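Local coordinates for reducing-end xylose-releasing exo-oligoxylanase Rex8A (Paenibacillus barcinonensis, PDB 6SUD), which hydrolyses linear and branched xylooligosaccharides from their reducing ends, releasing xylose, and so takes part in the breakdown of xylan, at residues L32-T35 with W36-F40; H256-F259 with R260-Y263; R307-I310 with E311-F315; V323-L326 with A327-M331. The protein carries 1 engineered substitution. One frame throughout, in Å; residues are numbered along the deposited sequence. Where two conformers were deposited one is given.

Interaction 1: residues L32-T35 with W36-F40; sequences LEQT and WNDLF. With EDO (1,2-ethanediol), chain C.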
loop_
_atom_site.group_PDB
_atom_site.type_symbol
_atom_site.label_atom_id
_atom_site.label_comp_id
_atom_site.label_asym_id
_atom_site.label_seq_id
_atom_site.Cartn_x
_atom_site.Cartn_y
_atom_site.Cartn_z
ATOM N N LEU A 32 -1.552 -12.185 -15.253
ATOM C CA LEU A 32 -1.857 -11.875 -13.840
ATOM C C LEU A 32 -1.691 -13.164 -13.036
ATOM O O LEU A 32 -0.987 -13.152 -12.013
ATOM C CB LEU A 32 -3.275 -11.315 -13.694
ATOM C CG LEU A 32 -3.663 -11.052 -12.240
ATOM C CD1 LEU A 32 -2.657 -10.121 -11.578
ATOM C CD2 LEU A 32 -5.060 -10.495 -12.113
ATOM N N GLU A 33 -2.268 -14.257 -13.527
ATOM C CA GLU A 33 -2.170 -15.567 -12.848
ATOM C C GLU A 33 -0.698 -15.965 -12.716
ATOM O O GLU A 33 -0.350 -16.475 -11.656
ATOM C CB GLU A 33 -3.015 -16.599 -13.585
ATOM C CG GLU A 33 -2.546 -18.023 -13.375
ATOM C CD GLU A 33 -2.717 -18.512 -11.948
ATOM O OE1 GLU A 33 -2.395 -19.681 -11.676
ATOM O OE2 GLU A 33 -3.169 -17.722 -11.106
ATOM N N GLN A 34 0.117 -15.761 -13.756
ATOM C CA GLN A 34 1.543 -16.170 -13.725
ATOM C C GLN A 34 2.326 -15.266 -12.772
ATOM O O GLN A 34 3.291 -15.761 -12.141
ATOM C CB GLN A 34 2.211 -16.147 -15.098
ATOM C CG GLN A 34 3.547 -16.874 -15.071
ATOM C CD GLN A 34 3.467 -18.188 -14.326
ATOM O OE1 GLN A 34 4.097 -18.369 -13.287
ATOM N NE2 GLN A 34 2.665 -19.114 -14.828
ATOM N N THR A 35 1.929 -14.000 -12.622
ATOM C CA THR A 35 2.644 -13.112 -11.673
ATOM C C THR A 35 2.408 -13.661 -10.263
ATOM O O THR A 35 3.378 -13.806 -9.491
ATOM C CB THR A 35 2.205 -11.651 -11.799
ATOM O OG1 THR A 35 2.386 -11.251 -13.157
ATOM C CG2 THR A 35 2.966 -10.759 -10.841
ATOM N N TRP A 36 1.153 -13.990 -9.965
ATOM C CA TRP A 36 0.771 -14.627 -8.682
ATOM C C TRP A 36 1.636 -15.865 -8.431
ATOM O O TRP A 36 2.219 -15.971 -7.361
ATOM C CB TRP A 36 -0.714 -15.003 -8.652
ATOM C CG TRP A 36 -1.031 -15.884 -7.482
ATOM C CD1 TRP A 36 -0.995 -17.249 -7.477
ATOM C CD2 TRP A 36 -1.312 -15.492 -6.119
ATOM N NE1 TRP A 36 -1.263 -17.732 -6.228
ATOM C CE2 TRP A 36 -1.447 -16.683 -5.371
ATOM C CE3 TRP A 36 -1.446 -14.271 -5.450
ATOM C CZ2 TRP A 36 -1.740 -16.685 -4.010
ATOM C CZ3 TRP A 36 -1.747 -14.275 -4.106
ATOM C CH2 TRP A 36 -1.892 -15.464 -3.396
ATOM N N ASN A 37 1.654 -16.798 -9.384
ATOM C CA ASN A 37 2.363 -18.099 -9.255
ATOM C C ASN A 37 3.847 -17.878 -8.940
ATOM O O ASN A 37 4.382 -18.608 -8.078
ATOM C CB ASN A 37 2.185 -18.919 -10.530
ATOM C CG ASN A 37 0.754 -19.387 -10.655
ATOM O OD1 ASN A 37 0.123 -19.692 -9.647
ATOM N ND2 ASN A 37 0.227 -19.438 -11.868
ATOM N N ASP A 38 4.501 -16.955 -9.647
ATOM C CA ASP A 38 5.953 -16.692 -9.472
ATOM C C ASP A 38 6.221 -16.087 -8.092
ATOM O O ASP A 38 7.170 -16.526 -7.437
ATOM C CB ASP A 38 6.512 -15.804 -10.586
ATOM C CG ASP A 38 6.585 -16.489 -11.938
ATOM O OD1 ASP A 38 6.422 -17.721 -11.986
ATOM O OD2 ASP A 38 6.795 -15.780 -12.946
ATOM N N LEU A 39 5.427 -15.118 -7.659
ATOM C CA LEU A 39 5.672 -14.434 -6.363
ATOM C C LEU A 39 5.418 -15.352 -5.166
ATOM O O LEU A 39 6.194 -15.291 -4.202
ATOM C CB LEU A 39 4.758 -13.218 -6.277
ATOM C CG LEU A 39 5.370 -11.897 -6.707
ATOM C CD1 LEU A 39 4.665 -10.787 -5.944
ATOM C CD2 LEU A 39 6.879 -11.874 -6.461
ATOM N N PHE A 40 4.354 -16.146 -5.200
ATOM C CA PHE A 40 3.994 -17.032 -4.065
ATOM C C PHE A 40 4.562 -18.452 -4.199
ATOM O O PHE A 40 4.766 -19.081 -3.145
ATOM C CB PHE A 40 2.481 -17.068 -3.877
ATOM C CG PHE A 40 1.958 -15.770 -3.318
ATOM C CD1 PHE A 40 1.968 -14.618 -4.085
ATOM C CD2 PHE A 40 1.605 -15.666 -1.994
ATOM C CE1 PHE A 40 1.585 -13.393 -3.555
ATOM C CE2 PHE A 40 1.187 -14.446 -1.468
ATOM C CZ PHE A 40 1.161 -13.321 -2.259
HETATM C C1 EDO C . -3.600 -21.196 -4.423
HETATM O O1 EDO C . -2.610 -22.099 -3.955
HETATM C C2 EDO C . -2.936 -20.072 -4.994
HETATM O O2 EDO C . -2.025 -20.500 -5.984
#
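Glu33 and Asn37 meet one helical turn apart, where ND2 of Asn37 lies 2.6 Å from OE1 of Glu33 in a hydrogen bond with an N-H...O angle of 154°. The acceptor lies in the plane of the amide, but the donor sits well above the carboxylate plane, and the two planes stand 89° apart. Asn37 was modelled in two conformers, so the bond is doubtful as a permanent feature and holds in the conformer described. With chi1 at 155°, CG of Glu33 is roughly anti to the backbone N, and a bend at chi2 brings the carboxylate round over the next turn. Beneath the side chains run regular helical bonds, such as Asn37 N to Glu33 O at 3.0 Å and Leu39 N to Thr35 O at the same length.

Trp36 gives its indole NE1 to O2 of a 1,2-ethanediol at 2.9 Å; this molecule, probably from the crystallisation liquor, has O2 at the ring edge and also binds Glu87. One turn on, CD1 of Phe40 sits 3.6 Å above the indole plane, displaced toward its rim. Lys84 adds a cation-pi contact to Trp36. Thr35 turns its OG1 back to the carbonyl of Arg31 while the side chain packs on Tyr366 and Phe367. Helix 25-41 is thereby laid against helix 359-373, the helix-on-helix packing characteristic of the (alpha/alpha)6 barrel of glycoside hydrolase family 8.

Interaction 2: residues H256-F259 with R260-Y263; sequences HGDF and RHFY
Asp258 and Arg260 form an Asx turn reinforced by a salt bridge: OD1 of Asp258 accepts the backbone N of Arg260 at 3.2 Å, the i to i+2 bond that defines the motif. The same oxygen takes NE of Arg260 at 2.8 Å, the two donors arriving on opposite faces of the carboxylate plane, NE on the syn side and the backbone N on the anti side. NH2 of Arg260 completes a side-on, two-nitrogen grip by reaching OD2 of Asp258 at 2.9 Å. The guanidinium presents its edge, yet its plane is turned 46° from the carboxylate, so the pairing is not coplanar. A bend at chi3 (-61°) folds the arginine back over the turn and makes this grip possible.

Phe259, between them, directs its ring to the other side of the loop, where it stacks on Tyr243; the side chain of Phe259 is about 6 Å from that of Asp265, the inferred proton acceptor. His261 closes the cluster. Its ring lies with one face over CB of Arg260, and its edge offers NE2 to Asp258 in a weak bond. A water bridges the backbone, accepting from His261 N at 3.1 Å and probably donating to Asp258 O at 3.0 Å.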
loop_
_atom_site.group_PDB
_atom_site.type_symbol
_atom_site.label_atom_id
_atom_site.label_comp_id
_atom_site.label_asym_id
_atom_site.label_seq_id
_atom_site.Cartn_x
_atom_site.Cartn_y
_atom_site.Cartn_z
ATOM N N HIS A 256 17.462 8.287 12.231
ATOM C CA HIS A 256 17.665 7.052 11.425
ATOM C C HIS A 256 17.811 7.386 9.935
ATOM O O HIS A 256 17.973 6.433 9.153
ATOM C CB HIS A 256 16.567 6.011 11.709
ATOM C CG HIS A 256 15.203 6.372 11.225
ATOM N ND1 HIS A 256 14.413 7.299 11.870
ATOM C CD2 HIS A 256 14.467 5.895 10.196
ATOM C CE1 HIS A 256 13.263 7.406 11.232
ATOM N NE2 HIS A 256 13.265 6.545 10.216
ATOM N N GLY A 257 17.756 8.664 9.552
ATOM C CA GLY A 257 18.159 9.104 8.202
ATOM C C GLY A 257 17.374 10.289 7.669
ATOM O O GLY A 257 16.515 10.846 8.383
ATOM N N ASP A 258 17.692 10.657 6.427
ATOM C CA ASP A 258 17.155 11.847 5.717
ATOM C C ASP A 258 16.043 11.365 4.785
ATOM O O ASP A 258 16.376 10.668 3.805
ATOM C CB ASP A 258 18.287 12.539 4.957
ATOM C CG ASP A 258 17.876 13.793 4.209
ATOM O OD1 ASP A 258 16.664 14.136 4.229
ATOM O OD2 ASP A 258 18.784 14.438 3.646
ATOM N N PHE A 259 14.788 11.680 5.115
ATOM C CA PHE A 259 13.575 11.183 4.417
ATOM C C PHE A 259 12.906 12.356 3.694
ATOM O O PHE A 259 11.726 12.296 3.376
ATOM C CB PHE A 259 12.688 10.428 5.414
ATOM C CG PHE A 259 13.313 9.138 5.878
ATOM C CD1 PHE A 259 13.133 7.970 5.151
ATOM C CD2 PHE A 259 14.093 9.089 7.024
ATOM C CE1 PHE A 259 13.734 6.784 5.547
ATOM C CE2 PHE A 259 14.680 7.899 7.431
ATOM C CZ PHE A 259 14.497 6.751 6.693
ATOM N N ARG A 260 13.674 13.404 3.407
ATOM C CA ARG A 260 13.142 14.652 2.798
ATOM C C ARG A 260 12.936 14.497 1.295
ATOM O O ARG A 260 12.316 15.387 0.698
ATOM C CB ARG A 260 14.108 15.802 3.064
ATOM C CG ARG A 260 14.158 16.193 4.532
ATOM C CD ARG A 260 15.100 17.355 4.780
ATOM N NE ARG A 260 16.443 16.962 4.376
ATOM C CZ ARG A 260 17.507 17.759 4.346
ATOM N NH1 ARG A 260 17.405 19.032 4.690
ATOM N NH2 ARG A 260 18.672 17.279 3.950
ATOM N N HIS A 261 13.461 13.423 0.707
ATOM C CA HIS A 261 13.610 13.296 -0.762
ATOM C C HIS A 261 12.673 12.236 -1.324
ATOM O O HIS A 261 12.017 11.519 -0.538
ATOM C CB HIS A 261 15.064 13.008 -1.105
ATOM C CG HIS A 261 15.981 13.973 -0.447
ATOM N ND1 HIS A 261 15.948 15.328 -0.732
ATOM C CD2 HIS A 261 16.933 13.799 0.495
ATOM C CE1 HIS A 261 16.855 15.948 0.001
ATOM N NE2 HIS A 261 17.482 15.029 0.753
ATOM N N PHE A 262 12.642 12.142 -2.658
ATOM C CA PHE A 262 11.825 11.150 -3.393
ATOM C C PHE A 262 12.627 9.853 -3.513
ATOM O O PHE A 262 13.583 9.787 -4.310
ATOM C CB PHE A 262 11.385 11.703 -4.748
ATOM C CG PHE A 262 10.402 10.811 -5.459
ATOM C CD1 PHE A 262 9.062 10.793 -5.095
ATOM C CD2 PHE A 262 10.817 9.968 -6.469
ATOM C CE1 PHE A 262 8.155 9.971 -5.755
ATOM C CE2 PHE A 262 9.922 9.132 -7.110
ATOM C CZ PHE A 262 8.589 9.133 -6.756
ATOM N N TYR A 263 12.244 8.871 -2.699
ATOM C CA TYR A 263 12.854 7.524 -2.576
ATOM C C TYR A 263 11.736 6.532 -2.220
ATOM O O TYR A 263 10.567 6.920 -2.190
ATOM C CB TYR A 263 13.972 7.546 -1.532
ATOM C CG TYR A 263 15.101 6.563 -1.747
ATOM C CD1 TYR A 263 15.851 6.582 -2.913
ATOM C CD2 TYR A 263 15.441 5.642 -0.768
ATOM C CE1 TYR A 263 16.901 5.697 -3.107
ATOM C CE2 TYR A 263 16.488 4.749 -0.946
ATOM C CZ TYR A 263 17.220 4.780 -2.118
ATOM O OH TYR A 263 18.246 3.892 -2.276
HETATM O O HOH W 1 14.804 10.721 1.277
#

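Interaction 3: residues R307-I310 with E311-F315; sequences RYTI and EGEPF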
loop_
_atom_site.group_PDB
_atom_site.type_symbol
_atom_site.label_atom_id
_atom_site.label_comp_id
_atom_site.label_asym_id
_atom_site.label_seq_id
_atom_site.Cartn_x
_atom_site.Cartn_y
_atom_site.Cartn_z
ATOM N N ARG A 307 17.687 8.641 -6.609
ATOM C CA ARG A 307 17.012 9.453 -5.571
ATOM C C ARG A 307 16.867 10.856 -6.159
ATOM O O ARG A 307 17.768 11.273 -6.880
ATOM C CB ARG A 307 17.827 9.483 -4.276
ATOM C CG ARG A 307 17.144 10.214 -3.128
ATOM C CD ARG A 307 18.113 10.404 -1.964
ATOM N NE ARG A 307 18.607 9.138 -1.429
ATOM C CZ ARG A 307 18.028 8.415 -0.467
ATOM N NH1 ARG A 307 16.908 8.816 0.110
ATOM N NH2 ARG A 307 18.571 7.275 -0.080
ATOM N N TYR A 308 15.783 11.568 -5.861
ATOM C CA TYR A 308 15.562 12.941 -6.382
ATOM C C TYR A 308 15.128 13.848 -5.237
ATOM O O TYR A 308 14.462 13.372 -4.344
ATOM C CB TYR A 308 14.492 12.976 -7.477
ATOM C CG TYR A 308 14.785 12.126 -8.691
ATOM C CD1 TYR A 308 15.484 12.631 -9.779
ATOM C CD2 TYR A 308 14.348 10.814 -8.756
ATOM C CE1 TYR A 308 15.758 11.834 -10.884
ATOM C CE2 TYR A 308 14.601 10.015 -9.860
ATOM C CZ TYR A 308 15.297 10.532 -10.934
ATOM O OH TYR A 308 15.581 9.722 -11.997
ATOM N N THR A 309 15.499 15.123 -5.287
ATOM C CA THR A 309 14.868 16.131 -4.405
ATOM C C THR A 309 13.444 16.288 -4.937
ATOM O O THR A 309 13.212 15.893 -6.092
ATOM C CB THR A 309 15.633 17.455 -4.366
ATOM O OG1 THR A 309 15.486 18.047 -5.661
ATOM C CG2 THR A 309 17.081 17.288 -3.962
ATOM N N ILE A 310 12.512 16.851 -4.179
ATOM C CA ILE A 310 11.102 16.899 -4.672
ATOM C C ILE A 310 10.982 17.919 -5.815
ATOM O O ILE A 310 10.002 17.787 -6.578
ATOM C CB ILE A 310 10.060 17.111 -3.555
ATOM C CG1 ILE A 310 10.247 18.442 -2.827
ATOM C CG2 ILE A 310 10.050 15.916 -2.609
ATOM C CD1 ILE A 310 9.154 18.773 -1.861
ATOM N N GLU A 311 11.933 18.856 -5.979
ATOM C CA GLU A 311 11.936 19.791 -7.148
ATOM C C GLU A 311 12.644 19.133 -8.347
ATOM O O GLU A 311 12.735 19.792 -9.414
ATOM C CB GLU A 311 12.480 21.181 -6.787
ATOM C CG GLU A 311 13.964 21.244 -6.479
ATOM C CD GLU A 311 14.516 22.646 -6.234
ATOM O OE1 GLU A 311 13.858 23.618 -6.631
ATOM O OE2 GLU A 311 15.625 22.764 -5.666
ATOM N N GLY A 312 13.091 17.878 -8.206
ATOM C CA GLY A 312 13.509 17.014 -9.330
ATOM C C GLY A 312 15.017 16.992 -9.558
ATOM O O GLY A 312 15.440 16.492 -10.625
ATOM N N GLU A 313 15.815 17.492 -8.612
ATOM C CA GLU A 313 17.295 17.477 -8.754
ATOM C C GLU A 313 17.754 16.050 -8.474
ATOM O O GLU A 313 17.466 15.510 -7.407
ATOM C CB GLU A 313 17.926 18.517 -7.832
ATOM C CG GLU A 313 17.492 19.936 -8.154
ATOM C CD GLU A 313 18.088 20.520 -9.423
ATOM O OE1 GLU A 313 19.005 21.369 -9.301
ATOM O OE2 GLU A 313 17.614 20.174 -10.528
ATOM N N PRO A 314 18.435 15.382 -9.435
ATOM C CA PRO A 314 18.875 14.006 -9.245
ATOM C C PRO A 314 20.097 13.951 -8.317
ATOM O O PRO A 314 20.975 14.800 -8.431
ATOM C CB PRO A 314 19.255 13.512 -10.658
ATOM C CG PRO A 314 19.498 14.779 -11.477
ATOM C CD PRO A 314 18.857 15.932 -10.733
ATOM N N PHE A 315 20.116 12.967 -7.420
ATOM C CA PHE A 315 21.332 12.543 -6.679
ATOM C C PHE A 315 22.145 11.630 -7.597
ATOM O O PHE A 315 21.616 11.137 -8.603
ATOM C CB PHE A 315 20.994 11.774 -5.400
ATOM C CG PHE A 315 20.384 12.594 -4.297
ATOM C CD1 PHE A 315 19.110 13.125 -4.433
ATOM C CD2 PHE A 315 21.065 12.799 -3.108
ATOM C CE1 PHE A 315 18.547 13.867 -3.408
ATOM C CE2 PHE A 315 20.495 13.535 -2.081
ATOM C CZ PHE A 315 19.240 14.074 -2.241
HETATM O O HOH W 2 16.698 20.538 -5.028
#
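Arg307 to Phe315 form a tight beta-hairpin at the protein surface, linking strand 306-308 to strand 314-315. Phe315 N donates to Arg307 O at 2.9 Å and Thr309 N to Glu313 O at the same distance, bracketing the non-hydrogen-bonded pair Tyr308-Pro314. A type I turn from Thr309 to Gly312 closes the hairpin. Gly312 N bonds to Thr309 O, and Gly312, with phi 98°, then makes the classic G1 beta bulge that lets a type I turn fit the twist of the strands. Beside it, Ile310 leans on Pro250 and its carbonyl accepts from Thr237.

Thr309 secures the turn from its side chain. With chi1 at 68°, OG1 lies between the backbone N and the carbonyl carbon, where it accepts Glu313 N at 3.0 Å; a water ties it further to OE2 of Glu311. At the open end of the hairpin, away from the turn, Arg307 lays its aliphatic part over one face of Phe315, CD standing 3.6 Å from the ring centroid and only 4° off the normal, a CH-pi contact. The guanidinium reaches beyond the ring to a salt bridge with Glu317. Tyr308 and Pro314 lie on one face of the two-stranded ribbon, CE1 of Tyr308 3.9 Å from CB of Pro314. The tyrosine ring also meets Phe296 and Phe297, which seats the hairpin against helix 285-297.

Interaction 4: residues V323-L326 with A327-M331; sequences VGLL and ATNAM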
loop_
_atom_site.group_PDB
_atom_site.type_symbol
_atom_site.label_atom_id
_atom_site.label_comp_id
_atom_site.label_asym_id
_atom_site.label_seq_id
_atom_site.Cartn_x
_atom_site.Cartn_y
_atom_site.Cartn_z
ATOM N N VAL A 323 12.265 -0.951 -10.311
ATOM C CA VAL A 323 11.090 -1.694 -10.846
ATOM C C VAL A 323 9.847 -1.252 -10.057
ATOM O O VAL A 323 8.803 -0.996 -10.695
ATOM C CB VAL A 323 11.330 -3.217 -10.838
ATOM C CG1 VAL A 323 10.066 -4.027 -11.130
ATOM C CG2 VAL A 323 12.429 -3.564 -11.835
ATOM N N GLY A 324 9.959 -1.110 -8.736
ATOM C CA GLY A 324 8.899 -0.549 -7.875
ATOM C C GLY A 324 8.465 0.835 -8.335
ATOM O O GLY A 324 7.242 1.084 -8.501
ATOM N N LEU A 325 9.429 1.710 -8.593
ATOM C CA LEU A 325 9.155 3.068 -9.105
ATOM C C LEU A 325 8.446 2.975 -10.466
ATOM O O LEU A 325 7.407 3.637 -10.631
ATOM C CB LEU A 325 10.459 3.856 -9.204
ATOM C CG LEU A 325 10.318 5.251 -9.812
ATOM C CD1 LEU A 325 9.112 5.999 -9.272
ATOM C CD2 LEU A 325 11.585 6.049 -9.568
ATOM N N LEU A 326 8.963 2.190 -11.421
ATOM C CA LEU A 326 8.292 2.021 -12.742
ATOM C C LEU A 326 6.847 1.563 -12.517
ATOM O O LEU A 326 5.951 2.107 -13.167
ATOM C CB LEU A 326 9.031 1.008 -13.621
ATOM C CG LEU A 326 8.271 0.639 -14.896
ATOM C CD1 LEU A 326 8.093 1.868 -15.778
ATOM C CD2 LEU A 326 8.950 -0.489 -15.639
ATOM N N ALA A 327 6.619 0.601 -11.625
ATOM C CA ALA A 327 5.281 0.044 -11.320
ATOM C C ALA A 327 4.329 1.161 -10.853
ATOM O O ALA A 327 3.220 1.221 -11.382
ATOM C CB ALA A 327 5.402 -1.065 -10.300
ATOM N N THR A 328 4.746 2.011 -9.915
ATOM C CA THR A 328 3.859 3.068 -9.341
ATOM C C THR A 328 3.580 4.104 -10.427
ATOM O O THR A 328 2.442 4.586 -10.521
ATOM C CB THR A 328 4.432 3.666 -8.053
ATOM O OG1 THR A 328 5.668 4.348 -8.270
ATOM C CG2 THR A 328 4.626 2.596 -6.997
ATOM N N ASN A 329 4.592 4.409 -11.242
ATOM C CA ASN A 329 4.468 5.372 -12.371
ATOM C C ASN A 329 3.449 4.838 -13.384
ATOM O O ASN A 329 2.672 5.632 -13.910
ATOM C CB ASN A 329 5.814 5.638 -13.053
ATOM C CG ASN A 329 6.767 6.466 -12.214
ATOM O OD1 ASN A 329 6.345 7.224 -11.335
ATOM N ND2 ASN A 329 8.058 6.363 -12.502
ATOM N N ALA A 330 3.476 3.537 -13.672
ATOM C CA ALA A 330 2.529 2.891 -14.606
ATOM C C ALA A 330 1.130 2.888 -13.979
ATOM O O ALA A 330 0.157 3.144 -14.691
ATOM C CB ALA A 330 3.017 1.509 -14.957
ATOM N N MET A 331 1.035 2.666 -12.673
ATOM C CA MET A 331 -0.275 2.573 -11.982
ATOM C C MET A 331 -0.985 3.935 -12.026
ATOM O O MET A 331 -2.235 3.942 -11.994
ATOM C CB MET A 331 -0.105 2.084 -10.544
ATOM C CG MET A 331 -1.425 1.815 -9.847
ATOM S SD MET A 331 -1.326 0.575 -8.563
ATOM C CE MET A 331 -2.912 0.840 -7.765
#
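Val323 to Met331 run as regular alpha helix, with i to i+4 bonds from Ala327 N to Val323 O (2.9 Å), Thr328 N to Gly324 O (3.0 Å) and Asn329 N to Leu325 O (3.0 Å), the N-H...O angles of all three lying between 155° and 163°.

The carbonyl oxygen of Leu325 takes Asn329 N and also faces the hydroxyl of Thr328. Here chi1 of 64° swings OG1 back toward the preceding turn, to 3.0 Å from Leu325 O. The hydroxyl proton is not settled on this carbonyl, since Tyr267 O also lies within reach for a weak bond. Along the same flank the methyl CD1 of Leu325 rests 3.4 Å from ND2 of Asn329, the two side chains crossing at a slant; that amide nitrogen makes a weak bond to the hydroxyl of Tyr305. Ala327 lies against the preceding turn, its CB 3.4 Å from the carbonyl oxygens of both Val323 and Gly324.

Three helices surround this one, and some residues touch more than one of them: Asn329 packs on Phe297 of helix 285-297 and on Phe344 of helix 341-349, while Gly324 N donates to Asp362 of helix 359-373. Such embedding among other helices, with small residues and buried amides and hydroxyls at the interfaces, fits the all-helical barrel of this enzyme family. The arrangement is that of a buried core helix close to the sugar site, with Gly324 about 10 Å from a bound xylose.

In the fold
Interactions 2 and 3 adjoin, their centres 11 Å apart: Phe262 N lies 2.8 Å from Tyr308 O, a probable hydrogen bond, and CD2 of His261 lies 3.6 Å from CZ of Phe315. Interaction 2 also reaches interaction 4, with Phe262 CE2 3.9 Å from Leu325 CD1, although interactions 3 and 4 do not touch. Interaction 1 stands apart, about 18 Å centre to centre from interaction 4, yet both helices pack on helix 359-373. Around the active site, the side chain of Phe259 is about 7 Å from a bound xylose and that of Arg307 about 9 Å, whereas Leu39 is about 13 Å away.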